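Side-chain contacts in E3 SUMO-protein ligase SIZ1 (Saccharomyces cerevisiae, PDB 3I2D), which acts as an E3 ligase that attaches SUMO (Smt3) to PCNA and the septins, with an SP-RING zinc finger that engages the conjugating enzyme UBC9: residues A[306-309]-A[310-314]; A[168-171]-A[172-175]; A[130-133]-A[134-137]. All coordinates share one frame; numbering follows the deposited sequence.

Contact 1. Residues A[306-309]-A[310-314]; sequences SEFV and DDILQ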
loop_
_atom_site.group_PDB
_atom_site.type_symbol
_atom_site.label_atom_id
_atom_site.label_comp_id
_atom_site.label_asym_id
_atom_site.label_seq_id
_atom_site.Cartn_x
_atom_site.Cartn_y
_atom_site.Cartn_z
ATOM N N SER A 306 19.861 4.801 5.937
ATOM C CA SER A 306 21.130 5.412 5.565
ATOM C C SER A 306 22.043 5.331 6.775
ATOM O O SER A 306 21.813 5.996 7.777
ATOM C CB SER A 306 20.941 6.874 5.178
ATOM O OG SER A 306 22.134 7.611 5.385
ATOM N N GLU A 307 23.078 4.511 6.673
ATOM C CA GLU A 307 24.012 4.336 7.764
ATOM C C GLU A 307 24.712 5.643 8.111
ATOM O O GLU A 307 24.939 5.945 9.293
ATOM C CB GLU A 307 25.043 3.277 7.400
ATOM C CG GLU A 307 25.854 2.810 8.587
ATOM C CD GLU A 307 26.873 1.762 8.212
ATOM O OE1 GLU A 307 27.867 2.124 7.543
ATOM O OE2 GLU A 307 26.668 0.581 8.582
ATOM N N PHE A 308 25.048 6.425 7.089
ATOM C CA PHE A 308 25.718 7.687 7.339
ATOM C C PHE A 308 24.880 8.558 8.259
ATOM O O PHE A 308 25.344 8.957 9.331
ATOM C CB PHE A 308 25.975 8.466 6.047
ATOM C CG PHE A 308 26.774 9.720 6.274
ATOM C CD1 PHE A 308 28.134 9.648 6.576
ATOM C CD2 PHE A 308 26.162 10.965 6.272
ATOM C CE1 PHE A 308 28.868 10.795 6.876
ATOM C CE2 PHE A 308 26.892 12.122 6.573
ATOM C CZ PHE A 308 28.247 12.034 6.875
ATOM N N VAL A 309 23.647 8.847 7.830
ATOM C CA VAL A 309 22.726 9.690 8.586
ATOM C C VAL A 309 22.331 9.066 9.923
ATOM O O VAL A 309 22.164 9.772 10.921
ATOM C CB VAL A 309 21.448 10.004 7.765
ATOM C CG1 VAL A 309 20.519 10.887 8.576
ATOM C CG2 VAL A 309 21.813 10.712 6.484
ATOM N N ASP A 310 22.181 7.745 9.945
ATOM C CA ASP A 310 21.830 7.052 11.175
ATOM C C ASP A 310 22.934 7.313 12.199
ATOM O O ASP A 310 22.652 7.600 13.362
ATOM C CB ASP A 310 21.709 5.554 10.925
ATOM C CG ASP A 310 20.857 4.857 11.966
ATOM O OD1 ASP A 310 20.791 3.606 11.948
ATOM O OD2 ASP A 310 20.238 5.559 12.795
ATOM N N ASP A 311 24.190 7.220 11.763
ATOM C CA ASP A 311 25.332 7.458 12.646
ATOM C C ASP A 311 25.262 8.842 13.294
ATOM O O ASP A 311 25.299 8.965 14.517
ATOM C CB ASP A 311 26.647 7.326 11.871
ATOM C CG ASP A 311 27.116 5.883 11.744
ATOM O OD1 ASP A 311 26.339 4.973 12.132
ATOM O OD2 ASP A 311 28.259 5.668 11.257
ATOM N N ILE A 312 25.165 9.884 12.475
ATOM C CA ILE A 312 25.093 11.239 13.009
ATOM C C ILE A 312 23.924 11.353 13.988
ATOM O O ILE A 312 24.050 11.920 15.068
ATOM C CB ILE A 312 24.894 12.281 11.873
ATOM C CG1 ILE A 312 26.018 12.144 10.843
ATOM C CG2 ILE A 312 24.866 13.699 12.450
ATOM C CD1 ILE A 312 25.922 13.134 9.712
ATOM N N LEU A 313 22.787 10.787 13.605
ATOM C CA LEU A 313 21.572 10.843 14.413
ATOM C C LEU A 313 21.717 10.168 15.770
ATOM O O LEU A 313 21.211 10.657 16.781
ATOM C CB LEU A 313 20.429 10.202 13.625
ATOM C CG LEU A 313 19.105 10.949 13.484
ATOM C CD1 LEU A 313 19.300 12.432 13.193
ATOM C CD2 LEU A 313 18.332 10.278 12.369
ATOM N N GLN A 314 22.416 9.040 15.782
ATOM C CA GLN A 314 22.626 8.274 17.003
ATOM C C GLN A 314 23.829 8.795 17.776
ATOM O O GLN A 314 24.268 8.164 18.732
ATOM C CB GLN A 314 22.845 6.796 16.655
ATOM C CG GLN A 314 22.106 5.829 17.557
ATOM C CD GLN A 314 20.594 5.983 17.460
ATOM O OE1 GLN A 314 20.048 7.056 17.728
ATOM N NE2 GLN A 314 19.913 4.906 17.079
#
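Phe-308 and Ile-312 meet one turn apart on the buried side of the short helix 307-313 of the SP-RING region. Ile-312 CD1 lies 3.4 Å from Phe-308 CE2, approaching the ring obliquely. The extended isoleucine chain (chi2 -179°) carries CD1 to the outer part of the ring, by CE2 and CZ. Leu-325 of strand 322-326 touches both residues and covers this face. One step round, Val-309 CG1 and Leu-313 CD2 lie 4.4 Å apart, and Pro-262 of strand 262-265 covers both.

The acidic side is more open. Glu-307 and Asp-311 run side by side in the same direction with their carboxylate planes 10° apart, yet Glu-307 OE1 stays 5.1 Å from Asp-311 OD2. Lys-222, in a weak, long ion pair with Asp-311, would probably ease the repulsion between these like charges.

Successive i to i+4 backbone bonds run beneath all these pairs, starting with Asp-310 N to Ser-306 O. Ser-306 is the N-cap: its OG accepts from Val-309 N at 3.1 Å, with a fairly straight N-H...O angle of 163°.

Contact 2. Residues A[168-171]-A[172-175]; sequences PADL and TPHL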
loop_
_atom_site.group_PDB
_atom_site.type_symbol
_atom_site.label_atom_id
_atom_site.label_comp_id
_atom_site.label_asym_id
_atom_site.label_seq_id
_atom_site.Cartn_x
_atom_site.Cartn_y
_atom_site.Cartn_z
ATOM N N PRO A 168 -11.075 -1.436 -1.725
ATOM C CA PRO A 168 -11.942 -2.507 -1.222
ATOM C C PRO A 168 -12.832 -2.082 -0.040
ATOM O O PRO A 168 -12.542 -1.112 0.674
ATOM C CB PRO A 168 -10.942 -3.590 -0.837
ATOM C CG PRO A 168 -9.781 -2.789 -0.335
ATOM C CD PRO A 168 -9.667 -1.703 -1.389
ATOM N N ALA A 169 -13.914 -2.823 0.157
ATOM C CA ALA A 169 -14.847 -2.539 1.234
ATOM C C ALA A 169 -14.724 -3.576 2.356
ATOM O O ALA A 169 -14.727 -4.771 2.108
ATOM C CB ALA A 169 -16.262 -2.511 0.688
ATOM N N ASP A 170 -14.604 -3.091 3.587
ATOM C CA ASP A 170 -14.476 -3.937 4.770
ATOM C C ASP A 170 -15.845 -4.452 5.208
ATOM O O ASP A 170 -16.628 -3.688 5.777
ATOM C CB ASP A 170 -13.888 -3.115 5.920
ATOM C CG ASP A 170 -13.234 -3.977 6.989
ATOM O OD1 ASP A 170 -13.643 -5.145 7.144
ATOM O OD2 ASP A 170 -12.314 -3.487 7.683
ATOM N N LEU A 171 -16.130 -5.732 4.955
ATOM C CA LEU A 171 -17.411 -6.347 5.354
ATOM C C LEU A 171 -17.372 -6.863 6.797
ATOM O O LEU A 171 -18.401 -6.976 7.457
ATOM C CB LEU A 171 -17.749 -7.561 4.476
ATOM C CG LEU A 171 -17.712 -7.491 2.960
ATOM C CD1 LEU A 171 -17.962 -8.874 2.395
ATOM C CD2 LEU A 171 -18.743 -6.521 2.474
ATOM N N THR A 172 -16.169 -7.185 7.256
ATOM C CA THR A 172 -15.912 -7.756 8.570
ATOM C C THR A 172 -16.732 -7.365 9.792
ATOM O O THR A 172 -17.249 -8.237 10.488
ATOM C CB THR A 172 -14.457 -7.593 8.910
ATOM O OG1 THR A 172 -13.687 -7.752 7.711
ATOM C CG2 THR A 172 -14.041 -8.652 9.905
ATOM N N PRO A 173 -16.858 -6.067 10.084
ATOM C CA PRO A 173 -17.649 -5.700 11.264
ATOM C C PRO A 173 -19.147 -5.993 11.184
ATOM O O PRO A 173 -19.869 -5.752 12.147
ATOM C CB PRO A 173 -17.365 -4.203 11.420
ATOM C CG PRO A 173 -17.136 -3.750 10.018
ATOM C CD PRO A 173 -16.256 -4.873 9.464
ATOM N N HIS A 174 -19.619 -6.517 10.059
ATOM C CA HIS A 174 -21.049 -6.799 9.903
ATOM C C HIS A 174 -21.363 -8.258 9.625
ATOM O O HIS A 174 -22.485 -8.597 9.247
ATOM C CB HIS A 174 -21.633 -5.933 8.786
ATOM C CG HIS A 174 -21.332 -4.482 8.950
ATOM N ND1 HIS A 174 -21.897 -3.719 9.949
ATOM C CD2 HIS A 174 -20.454 -3.676 8.309
ATOM C CE1 HIS A 174 -21.375 -2.506 9.918
ATOM N NE2 HIS A 174 -20.495 -2.454 8.935
ATOM N N LEU A 175 -20.373 -9.124 9.796
ATOM C CA LEU A 175 -20.607 -10.545 9.590
ATOM C C LEU A 175 -21.489 -11.023 10.744
ATOM O O LEU A 175 -21.473 -10.427 11.829
ATOM C CB LEU A 175 -19.288 -11.325 9.606
ATOM C CG LEU A 175 -18.402 -11.291 8.362
ATOM C CD1 LEU A 175 -17.112 -12.028 8.657
ATOM C CD2 LEU A 175 -19.122 -11.932 7.183
#
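A tight turn of 3-10 character ends strand 169-170, an edge strand of a four-stranded antiparallel sheet in the PINIT domain, and Asp-170 and Thr-172 tie the strand to it. Thr-172 OG1 donates to Asp-170 OD1 at 2.7 Å, meeting that oxygen nearly head-on to its C-O bond. The same OD1 also receives the backbone N of Thr-172, at 3.2 Å but bent to 122°, a weak bond in the pattern of an Asx turn. Asp-170 has CG opposite its own backbone N (chi1 -158°), which swings the carboxylate forward beside the residues that follow. There it also meets the proline ring, Pro-173 CD lying 3.5 Å from Asp-170 OD1.

Both ends of this pair have further partners on strand 117-125. Asp-170 OD2 forms a salt bridge with Arg-118, and Thr-172 OG1, besides donating, accepts from the backbone N of Leu-119. The carboxylate is thus gripped through each of its oxygens, which probably fixes its rotation and favours the charged form.

Leu-171 sends its side chain into the interior, against Leu-145 and Val-184, while its carbonyl closes the turn. His-174 N donates to Leu-171 O at 2.9 Å, tilted 23° from the carbonyl plane. The imidazole follows beside that oxygen, obliquely, with His-174 CD2 4.0 Å from Leu-171 O.

Contact 3. Residues A[130-133]-A[134-137]; sequences GSRG and NEPI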
loop_
_atom_site.group_PDB
_atom_site.type_symbol
_atom_site.label_atom_id
_atom_site.label_comp_id
_atom_site.label_asym_id
_atom_site.label_seq_id
_atom_site.Cartn_x
_atom_site.Cartn_y
_atom_site.Cartn_z
ATOM N N GLY A 130 -6.343 -1.036 -18.602
ATOM C CA GLY A 130 -5.066 -1.721 -18.517
ATOM C C GLY A 130 -5.118 -3.229 -18.693
ATOM O O GLY A 130 -5.791 -3.751 -19.584
ATOM N N SER A 131 -4.388 -3.929 -17.832
ATOM C CA SER A 131 -4.320 -5.384 -17.860
ATOM C C SER A 131 -5.105 -6.008 -16.710
ATOM O O SER A 131 -5.153 -5.463 -15.614
ATOM C CB SER A 131 -2.859 -5.834 -17.782
ATOM O OG SER A 131 -2.763 -7.210 -17.448
ATOM N N ARG A 132 -5.718 -7.153 -16.966
ATOM C CA ARG A 132 -6.488 -7.834 -15.943
ATOM C C ARG A 132 -5.531 -8.405 -14.916
ATOM O O ARG A 132 -5.909 -8.688 -13.784
ATOM C CB ARG A 132 -7.324 -8.958 -16.572
ATOM C CG ARG A 132 -8.510 -8.473 -17.388
ATOM C CD ARG A 132 -9.116 -9.608 -18.164
ATOM N NE ARG A 132 -9.508 -10.713 -17.297
ATOM C CZ ARG A 132 -10.734 -10.893 -16.814
ATOM N NH1 ARG A 132 -11.698 -10.036 -17.122
ATOM N NH2 ARG A 132 -10.996 -11.926 -16.018
ATOM N N GLY A 133 -4.283 -8.570 -15.327
ATOM C CA GLY A 133 -3.281 -9.120 -14.438
ATOM C C GLY A 133 -2.831 -8.125 -13.394
ATOM O O GLY A 133 -2.245 -8.509 -12.386
ATOM N N ASN A 134 -3.099 -6.846 -13.643
ATOM C CA ASN A 134 -2.737 -5.779 -12.715
ATOM C C ASN A 134 -3.969 -4.884 -12.522
ATOM O O ASN A 134 -3.890 -3.657 -12.564
ATOM C CB ASN A 134 -1.577 -4.962 -13.284
ATOM C CG ASN A 134 -0.832 -4.199 -12.209
ATOM O OD1 ASN A 134 -0.235 -3.158 -12.475
ATOM N ND2 ASN A 134 -0.853 -4.722 -10.981
ATOM N N GLU A 135 -5.107 -5.534 -12.308
ATOM C CA GLU A 135 -6.407 -4.897 -12.136
ATOM C C GLU A 135 -6.482 -3.745 -11.129
ATOM O O GLU A 135 -5.969 -3.841 -10.017
ATOM C CB GLU A 135 -7.416 -5.976 -11.736
ATOM C CG GLU A 135 -8.868 -5.551 -11.812
ATOM C CD GLU A 135 -9.493 -5.821 -13.169
ATOM O OE1 GLU A 135 -8.795 -5.702 -14.192
ATOM O OE2 GLU A 135 -10.693 -6.141 -13.214
ATOM N N PRO A 136 -7.110 -2.624 -11.515
ATOM C CA PRO A 136 -7.215 -1.507 -10.561
ATOM C C PRO A 136 -8.469 -1.809 -9.769
ATOM O O PRO A 136 -9.409 -2.397 -10.306
ATOM C CB PRO A 136 -7.437 -0.282 -11.448
ATOM C CG PRO A 136 -7.123 -0.767 -12.872
ATOM C CD PRO A 136 -7.539 -2.209 -12.861
ATOM N N ILE A 137 -8.505 -1.441 -8.500
ATOM C CA ILE A 137 -9.722 -1.695 -7.744
ATOM C C ILE A 137 -10.725 -0.640 -8.170
ATOM O O ILE A 137 -10.512 0.549 -7.966
ATOM C CB ILE A 137 -9.485 -1.591 -6.249
ATOM C CG1 ILE A 137 -8.601 -2.753 -5.797
ATOM C CG2 ILE A 137 -10.812 -1.566 -5.516
ATOM C CD1 ILE A 137 -8.074 -2.614 -4.380
#
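Arg-132 CA, CB and CG all lie to one side of the carboxylate plane of Glu-135: Glu-135 OE1 is 3.6 Å from Arg-132 CA and 4.2 Å from Arg-132 CG. Pro-128 also touches the Glu-135 side chain. The chain of Glu-135 bends at chi2 (90°), folding the acid back over the turn it has just left. The guanidinium group of Arg-132 is not its partner. Arg-132 NH1 is 5.6 Å from Glu-135 OE2, so the opposite charges may attract at a distance but form no salt bridge. NH1 instead donates to the carbonyl O of Ile-126, and NE to that of Pro-64.

The flat peptide groups make the turn itself. Asn-134 N donates to Ser-131 O at 3.2 Å from above the carbonyl plane, 68° out of it, closing a beta turn with Arg-132 and Gly-133 at its corners; their backbone angles suit type I. Inside it, Ser-131 OG accepts from Gly-133 N at 2.9 Å, an ST turn, so the serine holds the turn through both its carbonyl and its hydroxyl. Asn-134 is exposed, and its side chain touches Lys-69.

This is a surface turn, packed chiefly against other loops. It belongs to the long connection between strands 117-125 and 143-147, and backbone bonds from Arg-132 to His-67 and from Glu-135 to Lys-69 join it to the segment leading into strand 74-90.

In the fold
Contacts 2 and 3 belong to the PINIT domain, contact 1 to the SP-RING part of the chain, and contact 1 lies on the opposite side of the chain's centre from the other two. Its centre is 43 Å from that of contact 2 and 40 Å from that of contact 3. Contact 1 is the one near the zinc ion held by Cys-268, His-270, Cys-291 and Cys-294: the side chain of Ser-306 is about 11 Å from the metal. The PINIT pair is closer, with centres 23 Å apart, and touches directly where Pro-168 CD packs 3.5 Å from Ile-137 CD1, bringing the surface loop against the residue just ahead of the edge strand 169-170.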